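Endo-polygalacturonase (Pectobacterium carotovorum subsp. carotovorum, PDB 1BHE) hydrolyses the alpha-1,4 links between galacturonosyl residues of polygalacturonic acid, cutting within the chain, and takes part in the maceration and soft-rotting of plant tissue. Local coordinates at residues A[14-19]-A[30-35]; A[100-105]-A[117-122]; A[279-284]-A[326-331]. All coordinates share one frame; numbering follows the deposited sequence.

Contact 1 of 3, residues A[14-19]-A[30-35]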
ATOM      1  N   SER A  14      18.742 -19.711  -3.849  1.00 12.96           N
ATOM      2  CA  SER A  14      19.450 -18.630  -4.519  1.00 13.40           C
ATOM      3  C   SER A  14      20.108 -19.077  -5.816  1.00 13.38           C
ATOM      4  O   SER A  14      20.631 -20.196  -5.897  1.00 13.69           O
ATOM      5  CB  SER A  14      20.527 -18.071  -3.577  1.00 14.14           C
ATOM      6  OG  SER A  14      21.468 -19.103  -3.321  1.00 15.56           O
ATOM      7  N   CYS A  15      20.119 -18.200  -6.811  1.00 12.17           N
ATOM      8  CA  CYS A  15      20.813 -18.479  -8.063  1.00 11.99           C
ATOM      9  C   CYS A  15      22.252 -17.970  -7.973  1.00 13.22           C
ATOM     10  O   CYS A  15      23.196 -18.540  -8.515  1.00 13.13           O
ATOM     11  CB  CYS A  15      20.160 -17.796  -9.263  1.00 11.45           C
ATOM     12  SG  CYS A  15      19.934 -16.001  -9.125  1.00 10.45           S
ATOM     13  N   THR A  16      22.385 -16.838  -7.299  1.00 14.01           N
ATOM     14  CA  THR A  16      23.635 -16.116  -7.120  1.00 15.20           C
ATOM     15  C   THR A  16      23.637 -15.459  -5.742  1.00 15.06           C
ATOM     16  O   THR A  16      22.570 -15.077  -5.248  1.00 15.13           O
ATOM     17  CB  THR A  16      23.753 -14.999  -8.181  1.00 15.76           C
ATOM     18  OG1 THR A  16      23.851 -15.560  -9.501  1.00 16.68           O
ATOM     19  CG2 THR A  16      24.967 -14.111  -7.967  1.00 17.09           C
ATOM     20  N   THR A  17      24.805 -15.335  -5.124  1.00 14.42           N
ATOM     21  CA  THR A  17      24.893 -14.677  -3.822  1.00 13.90           C
ATOM     22  C   THR A  17      25.861 -13.502  -3.935  1.00 13.29           C
ATOM     23  O   THR A  17      26.974 -13.682  -4.436  1.00 13.64           O
ATOM     24  CB  THR A  17      25.311 -15.629  -2.697  1.00 14.36           C
ATOM     25  OG1 THR A  17      24.337 -16.678  -2.581  1.00 14.46           O
ATOM     26  CG2 THR A  17      25.387 -14.901  -1.360  1.00 13.79           C
ATOM     27  N   LEU A  18      25.420 -12.319  -3.533  1.00 11.46           N
ATOM     28  CA  LEU A  18      26.227 -11.114  -3.588  1.00 11.30           C
ATOM     29  C   LEU A  18      26.553 -10.651  -2.168  1.00 11.11           C
ATOM     30  O   LEU A  18      25.754 -10.860  -1.260  1.00 10.71           O
ATOM     31  CB  LEU A  18      25.521  -9.979  -4.338  1.00 10.63           C
ATOM     32  CG  LEU A  18      24.988 -10.278  -5.743  1.00 10.84           C
ATOM     33  CD1 LEU A  18      24.094  -9.142  -6.229  1.00 10.33           C
ATOM     34  CD2 LEU A  18      26.120 -10.525  -6.734  1.00 10.63           C
ATOM     35  N   LYS A  19      27.746 -10.100  -1.966  1.00 12.10           N
ATOM     36  CA  LYS A  19      28.173  -9.637  -0.646  1.00 12.77           C
ATOM     37  C   LYS A  19      28.361  -8.124  -0.673  1.00 12.30           C
ATOM     38  O   LYS A  19      28.985  -7.585  -1.587  1.00 12.47           O
ATOM     39  CB  LYS A  19      29.448 -10.368  -0.203  1.00 14.15           C
ATOM     40  CG  LYS A  19      29.204 -11.849   0.055  1.00 16.00           C
ATOM     41  CD  LYS A  19      30.321 -12.528   0.832  1.00 17.98           C
ATOM     42  CE  LYS A  19      30.079 -14.031   0.902  1.00 19.34           C
ATOM     43  NZ  LYS A  19      31.317 -14.795   1.237  1.00 20.28           N
ATOM     44  N   GLN A  30      21.588  -5.669 -10.769  1.00  7.63           N
ATOM     45  CA  GLN A  30      20.854  -5.822 -12.016  1.00  8.16           C
ATOM     46  C   GLN A  30      21.434  -6.936 -12.883  1.00  8.60           C
ATOM     47  O   GLN A  30      20.699  -7.761 -13.424  1.00  7.93           O
ATOM     48  CB  GLN A  30      20.782  -4.526 -12.828  1.00  7.92           C
ATOM     49  CG  GLN A  30      19.724  -4.571 -13.933  1.00  7.86           C
ATOM     50  CD  GLN A  30      18.336  -4.810 -13.366  1.00  8.79           C
ATOM     51  OE1 GLN A  30      17.817  -3.938 -12.664  1.00  8.26           O
ATOM     52  NE2 GLN A  30      17.758  -5.974 -13.653  1.00  8.25           N
ATOM     53  N   LYS A  31      22.758  -6.975 -13.006  1.00  9.57           N
ATOM     54  CA  LYS A  31      23.426  -8.025 -13.773  1.00 10.54           C
ATOM     55  C   LYS A  31      23.092  -9.403 -13.228  1.00 10.12           C
ATOM     56  O   LYS A  31      22.758 -10.320 -13.985  1.00 10.49           O
ATOM     57  CB  LYS A  31      24.949  -7.806 -13.758  1.00 11.65           C
ATOM     58  CG  LYS A  31      25.703  -8.858 -14.562  1.00 13.67           C
ATOM     59  CD  LYS A  31      27.186  -8.517 -14.672  1.00 14.79           C
ATOM     60  CE  LYS A  31      27.911  -9.549 -15.533  1.00 16.10           C
ATOM     61  NZ  LYS A  31      29.390  -9.332 -15.503  1.00 17.73           N
ATOM     62  N   ALA A  32      23.117  -9.569 -11.909  1.00  9.31           N
ATOM     63  CA  ALA A  32      22.766 -10.820 -11.257  1.00  8.93           C
ATOM     64  C   ALA A  32      21.304 -11.172 -11.508  1.00  8.85           C
ATOM     65  O   ALA A  32      20.980 -12.332 -11.758  1.00  8.71           O
ATOM     66  CB  ALA A  32      23.030 -10.738  -9.760  1.00  8.70           C
ATOM     67  N   LEU A  33      20.407 -10.186 -11.435  1.00  8.64           N
ATOM     68  CA  LEU A  33      18.991 -10.424 -11.691  1.00  9.33           C
ATOM     69  C   LEU A  33      18.762 -10.847 -13.137  1.00  9.78           C
ATOM     70  O   LEU A  33      17.934 -11.720 -13.414  1.00 10.54           O
ATOM     71  CB  LEU A  33      18.160  -9.162 -11.423  1.00  9.41           C
ATOM     72  CG  LEU A  33      17.947  -8.779  -9.959  1.00  9.12           C
ATOM     73  CD1 LEU A  33      17.414  -7.356  -9.858  1.00  9.20           C
ATOM     74  CD2 LEU A  33      17.000  -9.767  -9.286  1.00  9.18           C
ATOM     75  N   ASN A  34      19.517 -10.274 -14.075  1.00  9.66           N
ATOM     76  CA  ASN A  34      19.393 -10.605 -15.486  1.00 10.50           C
ATOM     77  C   ASN A  34      19.938 -11.964 -15.894  1.00 11.44           C
ATOM     78  O   ASN A  34      19.807 -12.305 -17.082  1.00 12.58           O
ATOM     79  CB  ASN A  34      20.054  -9.523 -16.357  1.00  9.93           C
ATOM     80  CG  ASN A  34      19.341  -8.189 -16.275  1.00 10.79           C
ATOM     81  OD1 ASN A  34      18.218  -8.089 -15.774  1.00  9.68           O
ATOM     82  ND2 ASN A  34      19.998  -7.144 -16.778  1.00 11.29           N
ATOM     83  N   ASN A  35      20.564 -12.736 -15.020  1.00 11.81           N
ATOM     84  CA  ASN A  35      21.063 -14.058 -15.376  1.00 12.92           C
ATOM     85  C   ASN A  35      20.698 -15.073 -14.297  1.00 12.03           C
ATOM     86  O   ASN A  35      21.428 -16.019 -14.014  1.00 11.88           O
ATOM     87  CB  ASN A  35      22.580 -14.029 -15.609  1.00 15.29           C
ATOM     88  CG  ASN A  35      23.071 -15.289 -16.304  1.00 17.21           C
ATOM     89  OD1 ASN A  35      22.322 -15.925 -17.046  1.00 17.43           O
ATOM     90  ND2 ASN A  35      24.321 -15.666 -16.053  1.00 18.49           N
TER
HETATM   91  O   HOH W   1      22.849 -14.303 -11.703  1.00 13.58           O
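L18 and T16 meet A32 through carbon atoms. The methyl CB of A32 lies 4.0 Å from L18 CD1, and T16 CG2 stands further off at 4.3 Å from the same CB. L18 has its CG anti to the carbonyl carbon (chi1 -53°), which directs CD1 from the strand onto the helix; the L18 side chain also touches F52 of strand 51-58. No direct hydrogen bond links 14-19 with 30-35.

Polar contact runs through one water instead. T16 OG1 is 2.7 Å from the water oxygen; the same water donates to A32 O, also at 2.7 Å. A weak third bond, donated by the water at 3.2 Å to N35 O, adds the N35 carbonyl in the loop after the helix.

The covalent tie is the disulfide from C15 SG to C36 SG, just beyond N35. On another side of the helix Q30 NE2 donates to N34 OD1 at 3.0 Å, lying 43° out of the carbonyl plane of N34, while Q30 OE1 accepts from S58 N.

Helix 26-33 lies against strand 14-19, which pairs in parallel with strand 41-45 of the beta-helix. The two segments bury 145 Å² in all, with one close methyl contact, a water bridge and an adjacent disulfide; the covalent link probably limits how far they can part.

Contact 2 of 3, residues A[100-105]-A[117-122]; sequences DAFITA and GTIDGQ
F102 and I119 touch inside the right-handed parallel beta-helix of this family 28 hydrolase, where side chains from separate faces of the coil converge on the interior. The ring of F102 presents its edge: I119 CG2 lies near the ring plane, 3.8 Å from both F102 CD2 and F102 CE2, so the methyl sits against that bond of the ring and not over its face. The phenyl group gets there because CG is anti to the backbone N (chi1 -171°), sending the ring across the interior.

I119 uses its two branches for two neighbours. While CG2 takes the ring edge, the extended arm carries CD1 to within 3.8 Å of I103 CD1, and the two isoleucines cross obliquely. No hydrogen bond spans 100-105 and 117-122, so methyls and ring carbons carry the contact between F102 and I103, where strand 103-106 begins, and strand 118-120. Adjoining strands extend it: I103 rests on L65 and I119 on I67 of strand 64-67, I119 on L169 of strand 167-170, and F102 on L73 and A75 of strand 72-75, with F82 a loop contact of F102.

The CB of D120 points away from 100-105, and its carboxylate is held by R74 through an OD2-NE salt bridge. D120 OD1 closes an Asx turn by accepting from Q122 N at 2.9 Å, with an N-H...OD1 angle of 157°, the donor lying 50° out of the carboxylate plane.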
ATOM      1  N   ASP A 100      11.108   6.934 -11.228  1.00 11.58           N
ATOM      2  CA  ASP A 100      10.931   5.483 -11.337  1.00 10.82           C
ATOM      3  C   ASP A 100      10.853   4.949  -9.902  1.00 10.05           C
ATOM      4  O   ASP A 100      11.343   5.621  -8.986  1.00  9.44           O
ATOM      5  CB  ASP A 100      12.083   4.809 -12.068  1.00 11.13           C
ATOM      6  CG  ASP A 100      12.119   5.113 -13.557  1.00 11.96           C
ATOM      7  OD1 ASP A 100      11.049   5.304 -14.160  1.00 11.34           O
ATOM      8  OD2 ASP A 100      13.232   5.171 -14.114  1.00 11.91           O
ATOM      9  N   ALA A 101      10.314   3.749  -9.708  1.00  8.24           N
ATOM     10  CA  ALA A 101      10.271   3.173  -8.367  1.00  7.51           C
ATOM     11  C   ALA A 101      11.633   2.558  -8.051  1.00  7.27           C
ATOM     12  O   ALA A 101      12.466   2.432  -8.956  1.00  7.93           O
ATOM     13  CB  ALA A 101       9.180   2.116  -8.258  1.00  7.06           C
ATOM     14  N   PHE A 102      11.842   2.167  -6.804  1.00  6.68           N
ATOM     15  CA  PHE A 102      13.105   1.521  -6.441  1.00  6.17           C
ATOM     16  C   PHE A 102      13.193   0.142  -7.078  1.00  5.75           C
ATOM     17  O   PHE A 102      14.195  -0.210  -7.710  1.00  6.09           O
ATOM     18  CB  PHE A 102      13.251   1.449  -4.926  1.00  6.46           C
ATOM     19  CG  PHE A 102      14.584   1.002  -4.406  1.00  6.06           C
ATOM     20  CD1 PHE A 102      15.738   1.085  -5.164  1.00  6.38           C
ATOM     21  CD2 PHE A 102      14.670   0.507  -3.108  1.00  6.22           C
ATOM     22  CE1 PHE A 102      16.958   0.667  -4.659  1.00  6.36           C
ATOM     23  CE2 PHE A 102      15.887   0.096  -2.595  1.00  5.98           C
ATOM     24  CZ  PHE A 102      17.023   0.174  -3.374  1.00  5.96           C
ATOM     25  N   ILE A 103      12.154  -0.668  -6.908  1.00  5.18           N
ATOM     26  CA  ILE A 103      12.099  -2.004  -7.495  1.00  4.21           C
ATOM     27  C   ILE A 103      10.834  -2.100  -8.357  1.00  4.79           C
ATOM     28  O   ILE A 103       9.745  -1.855  -7.826  1.00  5.03           O
ATOM     29  CB  ILE A 103      12.094  -3.126  -6.456  1.00  4.98           C
ATOM     30  CG1 ILE A 103      13.363  -3.091  -5.577  1.00  5.12           C
ATOM     31  CG2 ILE A 103      11.981  -4.496  -7.127  1.00  4.53           C
ATOM     32  CD1 ILE A 103      13.181  -3.951  -4.331  1.00  6.43           C
ATOM     33  N   THR A 104      11.001  -2.374  -9.642  1.00  4.41           N
ATOM     34  CA  THR A 104       9.846  -2.458 -10.540  1.00  4.47           C
ATOM     35  C   THR A 104       9.759  -3.830 -11.202  1.00  4.56           C
ATOM     36  O   THR A 104      10.739  -4.356 -11.721  1.00  4.63           O
ATOM     37  CB  THR A 104       9.919  -1.380 -11.641  1.00  4.97           C
ATOM     38  OG1 THR A 104      10.147  -0.085 -11.074  1.00  4.84           O
ATOM     39  CG2 THR A 104       8.608  -1.324 -12.423  1.00  4.84           C
ATOM     40  N   ALA A 105       8.570  -4.428 -11.182  1.00  3.85           N
ATOM     41  CA  ALA A 105       8.312  -5.729 -11.780  1.00  3.66           C
ATOM     42  C   ALA A 105       7.206  -5.546 -12.826  1.00  4.45           C
ATOM     43  O   ALA A 105       6.068  -5.253 -12.459  1.00  4.70           O
ATOM     44  CB  ALA A 105       7.868  -6.713 -10.700  1.00  2.53           C
ATOM     45  N   GLY A 117      15.580  -9.540   5.562  1.00  8.68           N
ATOM     46  CA  GLY A 117      16.293  -8.279   5.466  1.00  8.18           C
ATOM     47  C   GLY A 117      15.296  -7.128   5.298  1.00  8.00           C
ATOM     48  O   GLY A 117      14.081  -7.283   5.378  1.00  7.44           O
ATOM     49  N   THR A 118      15.850  -5.944   5.086  1.00  7.81           N
ATOM     50  CA  THR A 118      15.119  -4.701   4.954  1.00  8.06           C
ATOM     51  C   THR A 118      15.356  -3.967   3.643  1.00  7.84           C
ATOM     52  O   THR A 118      16.449  -3.979   3.085  1.00  7.70           O
ATOM     53  CB  THR A 118      15.614  -3.765   6.098  1.00  8.08           C
ATOM     54  OG1 THR A 118      15.332  -4.395   7.356  1.00  7.37           O
ATOM     55  CG2 THR A 118      14.953  -2.401   6.065  1.00  8.50           C
ATOM     56  N   ILE A 119      14.312  -3.292   3.174  1.00  7.16           N
ATOM     57  CA  ILE A 119      14.384  -2.391   2.030  1.00  6.86           C
ATOM     58  C   ILE A 119      14.114  -0.996   2.623  1.00  6.80           C
ATOM     59  O   ILE A 119      13.067  -0.786   3.240  1.00  6.30           O
ATOM     60  CB  ILE A 119      13.386  -2.703   0.914  1.00  7.20           C
ATOM     61  CG1 ILE A 119      13.663  -4.104   0.358  1.00  6.79           C
ATOM     62  CG2 ILE A 119      13.481  -1.648  -0.189  1.00  7.39           C
ATOM     63  CD1 ILE A 119      12.653  -4.614  -0.650  1.00  6.58           C
ATOM     64  N   ASP A 120      15.091  -0.110   2.528  1.00  6.38           N
ATOM     65  CA  ASP A 120      15.007   1.226   3.102  1.00  7.20           C
ATOM     66  C   ASP A 120      14.993   2.300   2.019  1.00  6.64           C
ATOM     67  O   ASP A 120      15.949   2.429   1.252  1.00  5.28           O
ATOM     68  CB  ASP A 120      16.209   1.436   4.028  1.00  7.80           C
ATOM     69  CG  ASP A 120      16.346   2.807   4.643  1.00  8.53           C
ATOM     70  OD1 ASP A 120      15.434   3.649   4.560  1.00  7.08           O
ATOM     71  OD2 ASP A 120      17.424   3.049   5.243  1.00  8.96           O
ATOM     72  N   GLY A 121      13.917   3.086   1.990  1.00  6.84           N
ATOM     73  CA  GLY A 121      13.769   4.125   0.984  1.00  7.25           C
ATOM     74  C   GLY A 121      14.471   5.434   1.294  1.00  7.07           C
ATOM     75  O   GLY A 121      14.543   6.321   0.433  1.00  7.56           O
ATOM     76  N   GLN A 122      14.930   5.642   2.522  1.00  7.57           N
ATOM     77  CA  GLN A 122      15.564   6.898   2.915  1.00  8.43           C
ATOM     78  C   GLN A 122      14.663   8.089   2.605  1.00  9.16           C
ATOM     79  O   GLN A 122      15.120   9.121   2.104  1.00  8.94           O
ATOM     80  CB  GLN A 122      16.901   7.088   2.194  1.00  9.43           C
ATOM     81  CG  GLN A 122      17.954   6.028   2.439  1.00  9.91           C
ATOM     82  CD  GLN A 122      19.361   6.592   2.367  1.00 10.23           C
ATOM     83  OE1 GLN A 122      19.896   7.027   3.387  1.00 10.03           O
ATOM     84  NE2 GLN A 122      19.953   6.625   1.178  1.00  9.79           N
TER

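Contact 3 of 3, residues A[279-284]-A[326-331]; sequences LRIKSD and SDITFK
L279 and F330 form the closer of the two apolar pairs that join 279-284 to 326-331. L279 CD1 lies in the plane of the F330 ring, at its edge, 3.6 Å from both CE2 and CD2 of F330; L279 CB follows at 4.1 Å from F330 CE2. The two side chains run alongside each other in opposing senses, and both CB and CD1 of L279 meet the ring. F330 also stacks on the ring of Y296, and Y296 in turn touches both L279 and I281.

The second pair is less intimate. I281 and I328 meet end on, CD1 of I281 standing 4.0 Å from CD1 of I328 and 4.1 Å from CG2 of I328. In both isoleucines CG1 is anti to the carbonyl carbon, and the trans arm beyond it (chi2 178° in I281) extends each CD1 into the interior.

Outside this hydrophobic zone the two strands differ. Along 326-331 the alternate residues D327 and K331 are exposed and T329 partly so, making this the solvent side. Along 279-284 the corresponding polar residues R280 and K282 are buried: K282 CD lies 3.5 Å above the R280 guanidinium plane, over its centre, and both side chains form salt bridges with D224. R280 also touches H251, inferred to belong to the active site.

The directions CA 279 to 281 and CA 328 to 330 are 168° apart. L279, I281, I328 and F330 turn inward and R280, K282 and T329 the other way, as on facing walls of the right-handed parallel beta-helix of family 28 glycosyl hydrolases.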
ATOM      1  N   LEU A 279     -11.771   1.460   9.655  1.00 13.28           N
ATOM      2  CA  LEU A 279     -12.289   0.856   8.435  1.00 13.48           C
ATOM      3  C   LEU A 279     -12.920   1.947   7.575  1.00 13.49           C
ATOM      4  O   LEU A 279     -13.879   2.606   7.987  1.00 13.67           O
ATOM      5  CB  LEU A 279     -13.308  -0.229   8.779  1.00 13.69           C
ATOM      6  CG  LEU A 279     -12.887  -1.262   9.827  1.00 14.19           C
ATOM      7  CD1 LEU A 279     -14.086  -2.106  10.257  1.00 14.31           C
ATOM      8  CD2 LEU A 279     -11.780  -2.154   9.293  1.00 13.67           C
ATOM      9  N   ARG A 280     -12.378   2.151   6.373  1.00 12.94           N
ATOM     10  CA  ARG A 280     -12.857   3.244   5.547  1.00 12.87           C
ATOM     11  C   ARG A 280     -13.172   2.953   4.096  1.00 12.89           C
ATOM     12  O   ARG A 280     -12.478   2.247   3.377  1.00 12.41           O
ATOM     13  CB  ARG A 280     -11.766   4.333   5.613  1.00 12.70           C
ATOM     14  CG  ARG A 280     -12.110   5.616   4.878  1.00 13.31           C
ATOM     15  CD  ARG A 280     -11.220   6.741   5.409  1.00 13.89           C
ATOM     16  NE  ARG A 280      -9.861   6.618   4.869  1.00 14.36           N
ATOM     17  CZ  ARG A 280      -9.056   7.666   4.731  1.00 14.99           C
ATOM     18  NH1 ARG A 280      -9.490   8.869   5.105  1.00 15.33           N
ATOM     19  NH2 ARG A 280      -7.837   7.519   4.235  1.00 15.13           N
ATOM     20  N   ILE A 281     -14.275   3.542   3.642  1.00 12.64           N
ATOM     21  CA  ILE A 281     -14.708   3.523   2.256  1.00 13.75           C
ATOM     22  C   ILE A 281     -14.909   5.003   1.896  1.00 14.77           C
ATOM     23  O   ILE A 281     -15.768   5.669   2.479  1.00 15.10           O
ATOM     24  CB  ILE A 281     -15.962   2.715   1.925  1.00 13.37           C
ATOM     25  CG1 ILE A 281     -15.870   1.284   2.444  1.00 13.46           C
ATOM     26  CG2 ILE A 281     -16.167   2.728   0.407  1.00 13.78           C
ATOM     27  CD1 ILE A 281     -17.078   0.406   2.218  1.00 13.10           C
ATOM     28  N   LYS A 282     -14.076   5.515   1.001  1.00 15.05           N
ATOM     29  CA  LYS A 282     -14.134   6.928   0.660  1.00 15.72           C
ATOM     30  C   LYS A 282     -14.069   7.204  -0.829  1.00 15.77           C
ATOM     31  O   LYS A 282     -13.447   6.465  -1.589  1.00 15.16           O
ATOM     32  CB  LYS A 282     -12.962   7.651   1.354  1.00 17.04           C
ATOM     33  CG  LYS A 282     -11.600   7.127   0.920  1.00 18.53           C
ATOM     34  CD  LYS A 282     -10.475   7.966   1.506  1.00 19.74           C
ATOM     35  CE  LYS A 282      -9.297   8.062   0.546  1.00 20.70           C
ATOM     36  NZ  LYS A 282      -8.176   7.178   0.981  1.00 21.41           N
ATOM     37  N   SER A 283     -14.687   8.313  -1.233  1.00 15.30           N
ATOM     38  CA  SER A 283     -14.671   8.731  -2.623  1.00 16.55           C
ATOM     39  C   SER A 283     -15.124  10.178  -2.766  1.00 17.74           C
ATOM     40  O   SER A 283     -15.325  10.900  -1.787  1.00 18.56           O
ATOM     41  CB  SER A 283     -15.538   7.797  -3.475  1.00 16.44           C
ATOM     42  OG  SER A 283     -15.058   7.769  -4.808  1.00 16.17           O
ATOM     43  N   ASP A 284     -15.274  10.621  -4.003  1.00 18.36           N
ATOM     44  CA  ASP A 284     -15.745  11.968  -4.302  1.00 19.85           C
ATOM     45  C   ASP A 284     -16.479  11.908  -5.636  1.00 19.89           C
ATOM     46  O   ASP A 284     -16.541  10.835  -6.242  1.00 19.71           O
ATOM     47  CB  ASP A 284     -14.599  12.972  -4.331  1.00 19.95           C
ATOM     48  CG  ASP A 284     -13.465  12.557  -5.249  1.00 20.67           C
ATOM     49  OD1 ASP A 284     -13.673  12.595  -6.477  1.00 20.11           O
ATOM     50  OD2 ASP A 284     -12.377  12.191  -4.749  1.00 20.71           O
ATOM     51  N   SER A 326     -22.933  -1.178  -2.033  1.00 20.74           N
ATOM     52  CA  SER A 326     -23.903  -2.069  -1.405  1.00 21.39           C
ATOM     53  C   SER A 326     -23.267  -3.334  -0.847  1.00 21.29           C
ATOM     54  O   SER A 326     -22.092  -3.623  -1.073  1.00 21.08           O
ATOM     55  CB  SER A 326     -25.022  -2.414  -2.392  1.00 22.20           C
ATOM     56  OG  SER A 326     -24.527  -3.096  -3.531  1.00 23.11           O
ATOM     57  N   ASP A 327     -24.053  -4.096  -0.093  1.00 20.54           N
ATOM     58  CA  ASP A 327     -23.615  -5.330   0.545  1.00 20.87           C
ATOM     59  C   ASP A 327     -22.332  -5.092   1.337  1.00 20.71           C
ATOM     60  O   ASP A 327     -21.270  -5.652   1.097  1.00 19.97           O
ATOM     61  CB  ASP A 327     -23.469  -6.477  -0.450  1.00 20.70           C
ATOM     62  CG  ASP A 327     -23.151  -7.813   0.192  1.00 20.75           C
ATOM     63  OD1 ASP A 327     -23.360  -7.982   1.413  1.00 20.39           O
ATOM     64  OD2 ASP A 327     -22.664  -8.710  -0.534  1.00 21.18           O
ATOM     65  N   ILE A 328     -22.447  -4.198   2.315  1.00 20.68           N
ATOM     66  CA  ILE A 328     -21.355  -3.804   3.201  1.00 21.06           C
ATOM     67  C   ILE A 328     -21.701  -4.236   4.618  1.00 21.34           C
ATOM     68  O   ILE A 328     -22.713  -3.805   5.184  1.00 21.34           O
ATOM     69  CB  ILE A 328     -21.102  -2.288   3.123  1.00 20.81           C
ATOM     70  CG1 ILE A 328     -20.761  -1.862   1.693  1.00 21.27           C
ATOM     71  CG2 ILE A 328     -19.984  -1.865   4.063  1.00 20.65           C
ATOM     72  CD1 ILE A 328     -20.912  -0.383   1.415  1.00 21.40           C
ATOM     73  N   THR A 329     -20.941  -5.174   5.182  1.00 21.97           N
ATOM     74  CA  THR A 329     -21.236  -5.694   6.508  1.00 22.55           C
ATOM     75  C   THR A 329     -20.085  -5.565   7.494  1.00 22.82           C
ATOM     76  O   THR A 329     -18.907  -5.714   7.167  1.00 23.07           O
ATOM     77  CB  THR A 329     -21.633  -7.187   6.452  1.00 23.15           C
ATOM     78  OG1 THR A 329     -20.525  -7.935   5.922  1.00 24.84           O
ATOM     79  CG2 THR A 329     -22.848  -7.430   5.577  1.00 22.57           C
ATOM     80  N   PHE A 330     -20.437  -5.278   8.744  1.00 22.22           N
ATOM     81  CA  PHE A 330     -19.495  -5.200   9.848  1.00 22.23           C
ATOM     82  C   PHE A 330     -19.965  -6.183  10.928  1.00 22.60           C
ATOM     83  O   PHE A 330     -21.119  -6.103  11.347  1.00 23.12           O
ATOM     84  CB  PHE A 330     -19.384  -3.813  10.456  1.00 21.56           C
ATOM     85  CG  PHE A 330     -18.964  -2.679   9.575  1.00 21.10           C
ATOM     86  CD1 PHE A 330     -19.848  -2.089   8.693  1.00 20.87           C
ATOM     87  CD2 PHE A 330     -17.668  -2.183   9.639  1.00 20.79           C
ATOM     88  CE1 PHE A 330     -19.458  -1.044   7.878  1.00 20.81           C
ATOM     89  CE2 PHE A 330     -17.271  -1.130   8.839  1.00 20.56           C
ATOM     90  CZ  PHE A 330     -18.164  -0.560   7.955  1.00 20.65           C
ATOM     91  N   LYS A 331     -19.097  -7.083  11.361  1.00 23.00           N
ATOM     92  CA  LYS A 331     -19.448  -8.065  12.374  1.00 23.49           C
ATOM     93  C   LYS A 331     -18.349  -8.236  13.411  1.00 23.59           C
ATOM     94  O   LYS A 331     -17.174  -8.426  13.084  1.00 22.86           O
ATOM     95  CB  LYS A 331     -19.750  -9.423  11.727  1.00 24.19           C
ATOM     96  CG  LYS A 331     -20.237 -10.481  12.705  1.00 25.18           C
ATOM     97  CD  LYS A 331     -20.842 -11.671  11.978  1.00 25.82           C
ATOM     98  CE  LYS A 331     -21.709 -12.514  12.898  1.00 26.51           C
ATOM     99  NZ  LYS A 331     -20.995 -12.903  14.144  1.00 27.41           N
TER

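The three contacts follow one another along the chain and along the beta-helix. Contacts 1 and 2 are neighbours, with centres about 17 Å apart and nearest atoms about 7 Å apart, and lie on the same side of the chain's centre. Contact 3 is on the other side, its centre about 31 Å from that of contact 2 and about 44 Å from that of contact 1. Contacts 2 and 3 are buried and apolar, each packing side chains across the interior, whereas contact 1 is a surface junction between helix and strand. Of the three, contact 3 is the one near the inferred active-site residue H251, about 12 Å between its side chain and that of L279; contacts 1 and 2 are remote from it.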